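Local coordinates for protein cruciferin (Brassica napus, PDB 3KGL) that probably serves as a seed storage protein, an 11S globulin precursor that matures into a hexamer of disulfide-linked acidic and basic chains, at residues 6-19 against 29-41. Numbering follows the deposited sequence.
Sequences ECQLDQLNALEPSH and EVWDHHAPQLRCS
Cys7 and Cys40 are joined by a disulfide that closes one end of this contact, while at the other end residues 18-19 meet Val30 in a classic beta bulge; between them, the N-terminal arm of the first cupin domain of this 11S globulin wraps round helix 36-41. The bulge rests on three bonds: Ser18 N to Val30 O is nearly straight although the donor stands above the carbonyl plane, His19 N reaches the same oxygen weakly, and Val30 N gives to His19 O at 3.1 Å. Next to it, Pro17 lies over one face of the Trp31 indole, its CD 3.9 Å from the centroid of the six-membered ring and 22° off the normal, a CH-pi contact. Glu16 C covers the rim of that face, and Leu15 CB comes within 3.9 Å of Trp31 CD1. Phe45 meets the indole edge-to-face. A leucine in place of Trp31 would probably leave Pro17 CD without a ring face, Phe45 without its edge-to-face partner and a gap beside Leu15. Pro17 CG also touches Glu29 CB at 3.6 Å; the Glu29 carboxylate turns elsewhere, to salt bridges with Arg47 and Arg27. Leu15 CD1 packs on Leu38 CG of the helix at 4.0 Å, and Leu9 CD2 lies 4.2 Å from Cys40 CB. In the disulfide, Cys40 SG, held anti to its backbone N (chi1 172°), is carried out to meet Cys7 SG, which lies beside its own N; the 2.0 Å bond between Cys7 SG and Cys40 SG has a chi3 of 104°.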
# COMPACT_ATOMS: atom_id res chain seq x y z
N GLU A 6 1.17 -11.35 13.13
CA GLU A 6 1.06 -10.23 14.05
C GLU A 6 -0.34 -10.11 14.63
O GLU A 6 -0.57 -9.33 15.56
CB GLU A 6 1.46 -8.92 13.34
CG GLU A 6 1.36 -8.99 11.80
CD GLU A 6 1.40 -7.63 11.10
OE1 GLU A 6 2.24 -7.44 10.19
OE2 GLU A 6 0.58 -6.74 11.45
N CYS A 7 -1.28 -10.89 14.08
CA CYS A 7 -2.68 -10.83 14.51
C CYS A 7 -3.26 -12.12 15.11
O CYS A 7 -4.48 -12.22 15.30
CB CYS A 7 -3.55 -10.30 13.38
SG CYS A 7 -3.31 -8.56 13.12
N GLN A 8 -2.40 -13.09 15.38
CA GLN A 8 -2.73 -14.21 16.26
C GLN A 8 -2.68 -13.70 17.70
O GLN A 8 -1.68 -13.86 18.40
CB GLN A 8 -1.73 -15.36 16.07
CG GLN A 8 -2.20 -16.73 16.56
CD GLN A 8 -3.61 -17.04 16.14
OE1 GLN A 8 -3.83 -17.75 15.16
NE2 GLN A 8 -4.59 -16.51 16.87
N LEU A 9 -3.77 -13.05 18.11
CA LEU A 9 -3.92 -12.46 19.44
C LEU A 9 -4.91 -13.27 20.23
O LEU A 9 -6.01 -13.59 19.74
CB LEU A 9 -4.49 -11.06 19.33
CG LEU A 9 -3.56 -9.86 19.24
CD1 LEU A 9 -2.31 -10.21 18.48
CD2 LEU A 9 -4.34 -8.75 18.59
N ASP A 10 -4.55 -13.59 21.47
CA ASP A 10 -5.39 -14.43 22.31
C ASP A 10 -5.88 -13.67 23.52
O ASP A 10 -6.85 -14.06 24.15
CB ASP A 10 -4.65 -15.70 22.70
CG ASP A 10 -4.67 -16.74 21.58
OD1 ASP A 10 -5.77 -17.25 21.23
OD2 ASP A 10 -3.57 -17.05 21.05
N GLN A 11 -5.22 -12.55 23.80
CA GLN A 11 -5.59 -11.71 24.91
C GLN A 11 -5.23 -10.26 24.63
O GLN A 11 -4.08 -9.95 24.34
CB GLN A 11 -4.88 -12.20 26.16
CG GLN A 11 -5.54 -11.81 27.47
CD GLN A 11 -4.54 -11.75 28.60
OE1 GLN A 11 -3.35 -12.01 28.42
NE2 GLN A 11 -5.02 -11.40 29.79
N LEU A 12 -6.22 -9.37 24.70
CA LEU A 12 -5.98 -7.93 24.61
C LEU A 12 -6.14 -7.31 25.98
O LEU A 12 -6.83 -7.86 26.83
CB LEU A 12 -6.96 -7.24 23.65
CG LEU A 12 -7.48 -7.90 22.36
CD1 LEU A 12 -8.83 -7.33 21.97
CD2 LEU A 12 -6.48 -7.76 21.23
N ASN A 13 -5.51 -6.16 26.19
CA ASN A 13 -5.57 -5.48 27.48
C ASN A 13 -5.81 -3.98 27.35
O ASN A 13 -5.30 -3.36 26.42
CB ASN A 13 -4.27 -5.70 28.27
CG ASN A 13 -4.08 -7.15 28.68
OD1 ASN A 13 -2.98 -7.70 28.55
ND2 ASN A 13 -5.13 -7.77 29.19
N ALA A 14 -6.57 -3.41 28.27
CA ALA A 14 -6.61 -1.96 28.39
C ALA A 14 -5.19 -1.43 28.60
O ALA A 14 -4.52 -1.79 29.57
CB ALA A 14 -7.48 -1.57 29.55
N LEU A 15 -4.72 -0.58 27.68
CA LEU A 15 -3.32 -0.16 27.66
C LEU A 15 -3.11 1.27 28.13
O LEU A 15 -4.00 2.12 28.02
CB LEU A 15 -2.75 -0.30 26.25
CG LEU A 15 -2.63 -1.68 25.62
CD1 LEU A 15 -2.50 -1.57 24.10
CD2 LEU A 15 -1.45 -2.41 26.21
N GLU A 16 -1.91 1.54 28.64
CA GLU A 16 -1.54 2.89 29.01
C GLU A 16 -0.12 3.19 28.51
O GLU A 16 0.56 2.31 28.01
CB GLU A 16 -1.62 3.04 30.52
CG GLU A 16 -2.97 2.67 31.11
CD GLU A 16 -2.98 2.68 32.63
OE1 GLU A 16 -1.90 2.88 33.24
OE2 GLU A 16 -4.07 2.48 33.22
N PRO A 17 0.32 4.45 28.64
CA PRO A 17 1.63 4.82 28.10
C PRO A 17 2.76 3.96 28.63
O PRO A 17 2.63 3.43 29.71
CB PRO A 17 1.77 6.27 28.55
CG PRO A 17 0.41 6.77 28.54
CD PRO A 17 -0.43 5.64 29.07
N SER A 18 3.84 3.81 27.86
CA SER A 18 4.95 2.94 28.24
C SER A 18 6.25 3.68 28.41
O SER A 18 7.24 3.09 28.84
CB SER A 18 5.14 1.79 27.25
OG SER A 18 4.06 0.88 27.33
N HIS A 19 6.27 4.96 28.04
CA HIS A 19 7.44 5.81 28.21
C HIS A 19 6.91 7.21 28.42
O HIS A 19 5.88 7.56 27.84
CB HIS A 19 8.36 5.83 26.97
CG HIS A 19 8.49 4.51 26.26
ND1 HIS A 19 9.59 3.69 26.42
CD2 HIS A 19 7.69 3.89 25.35
CE1 HIS A 19 9.45 2.62 25.66
NE2 HIS A 19 8.30 2.71 25.01
N GLU A 29 3.25 11.43 26.67
CA GLU A 29 3.12 10.05 27.08
C GLU A 29 2.86 9.17 25.88
O GLU A 29 1.84 9.31 25.20
CB GLU A 29 2.00 9.92 28.10
CG GLU A 29 2.27 10.77 29.33
CD GLU A 29 1.27 10.57 30.42
OE1 GLU A 29 0.05 10.65 30.14
OE2 GLU A 29 1.70 10.33 31.56
N VAL A 30 3.78 8.27 25.61
CA VAL A 30 3.74 7.53 24.36
C VAL A 30 3.56 6.03 24.58
O VAL A 30 4.25 5.43 25.41
CB VAL A 30 4.98 7.85 23.49
CG1 VAL A 30 6.14 8.24 24.37
CG2 VAL A 30 5.33 6.70 22.58
N TRP A 31 2.59 5.47 23.84
CA TRP A 31 2.23 4.05 23.89
C TRP A 31 3.23 3.18 23.15
O TRP A 31 3.93 3.64 22.25
CB TRP A 31 0.85 3.84 23.28
CG TRP A 31 -0.26 3.85 24.28
CD1 TRP A 31 -0.82 2.76 24.87
CD2 TRP A 31 -0.96 4.99 24.80
NE1 TRP A 31 -1.82 3.15 25.72
CE2 TRP A 31 -1.92 4.51 25.70
CE3 TRP A 31 -0.85 6.36 24.59
CZ2 TRP A 31 -2.77 5.35 26.39
CZ3 TRP A 31 -1.70 7.20 25.28
CH2 TRP A 31 -2.65 6.69 26.17
N ASP A 32 3.27 1.91 23.51
CA ASP A 32 4.20 0.99 22.87
C ASP A 32 3.61 0.30 21.63
O ASP A 32 2.65 -0.48 21.72
CB ASP A 32 4.65 -0.06 23.87
CG ASP A 32 5.82 -0.86 23.36
OD1 ASP A 32 6.46 -0.42 22.38
OD2 ASP A 32 6.10 -1.93 23.94
N HIS A 33 4.21 0.56 20.47
CA HIS A 33 3.71 -0.02 19.24
C HIS A 33 4.27 -1.42 19.01
O HIS A 33 3.83 -2.11 18.09
CB HIS A 33 4.02 0.89 18.05
CG HIS A 33 5.42 1.41 18.06
ND1 HIS A 33 5.81 2.50 18.82
CD2 HIS A 33 6.53 0.99 17.41
CE1 HIS A 33 7.10 2.72 18.63
NE2 HIS A 33 7.56 1.83 17.78
N HIS A 34 5.23 -1.82 19.84
CA HIS A 34 5.79 -3.18 19.81
C HIS A 34 4.93 -4.17 20.59
O HIS A 34 5.22 -5.37 20.62
CB HIS A 34 7.21 -3.22 20.38
CG HIS A 34 8.19 -2.35 19.67
ND1 HIS A 34 8.80 -1.28 20.28
CD2 HIS A 34 8.67 -2.39 18.41
CE1 HIS A 34 9.62 -0.70 19.42
NE2 HIS A 34 9.56 -1.35 18.28
N ALA A 35 3.91 -3.67 21.26
CA ALA A 35 2.95 -4.55 21.89
C ALA A 35 2.27 -5.35 20.78
O ALA A 35 1.83 -4.78 19.78
CB ALA A 35 1.92 -3.74 22.67
N PRO A 36 2.19 -6.68 20.94
CA PRO A 36 1.52 -7.49 19.91
C PRO A 36 0.19 -6.89 19.51
O PRO A 36 -0.07 -6.70 18.34
CB PRO A 36 1.33 -8.82 20.61
CG PRO A 36 2.54 -8.90 21.51
CD PRO A 36 2.74 -7.51 22.02
N GLN A 37 -0.64 -6.56 20.49
CA GLN A 37 -1.95 -5.96 20.26
C GLN A 37 -1.93 -4.65 19.45
O GLN A 37 -2.83 -4.42 18.63
CB GLN A 37 -2.63 -5.74 21.61
CG GLN A 37 -3.58 -4.58 21.70
CD GLN A 37 -4.15 -4.46 23.10
OE1 GLN A 37 -5.00 -3.60 23.37
NE2 GLN A 37 -3.68 -5.31 24.02
N LEU A 38 -0.93 -3.80 19.67
CA LEU A 38 -0.83 -2.55 18.92
C LEU A 38 -0.20 -2.75 17.54
O LEU A 38 -0.56 -2.07 16.59
CB LEU A 38 -0.08 -1.47 19.70
CG LEU A 38 -0.96 -0.54 20.53
CD1 LEU A 38 -0.20 0.71 20.91
CD2 LEU A 38 -2.21 -0.17 19.76
N ARG A 39 0.74 -3.69 17.46
CA ARG A 39 1.44 -4.00 16.21
C ARG A 39 0.47 -4.50 15.14
O ARG A 39 0.55 -4.09 13.98
CB ARG A 39 2.56 -5.01 16.47
CG ARG A 39 3.27 -5.55 15.24
CD ARG A 39 4.67 -6.07 15.61
NE ARG A 39 4.61 -7.15 16.59
CZ ARG A 39 5.59 -7.45 17.45
NH1 ARG A 39 6.72 -6.75 17.45
NH2 ARG A 39 5.42 -8.46 18.30
N CYS A 40 -0.45 -5.38 15.53
CA CYS A 40 -1.52 -5.83 14.64
C CYS A 40 -2.29 -4.67 14.02
O CYS A 40 -2.39 -4.58 12.80
CB CYS A 40 -2.49 -6.75 15.40
SG CYS A 40 -4.02 -7.25 14.52
N SER A 41 -2.83 -3.78 14.85
CA SER A 41 -3.61 -2.66 14.36
C SER A 41 -2.80 -1.72 13.48
O SER A 41 -3.35 -0.85 12.82
CB SER A 41 -4.23 -1.89 15.53
OG SER A 41 -5.51 -2.42 15.85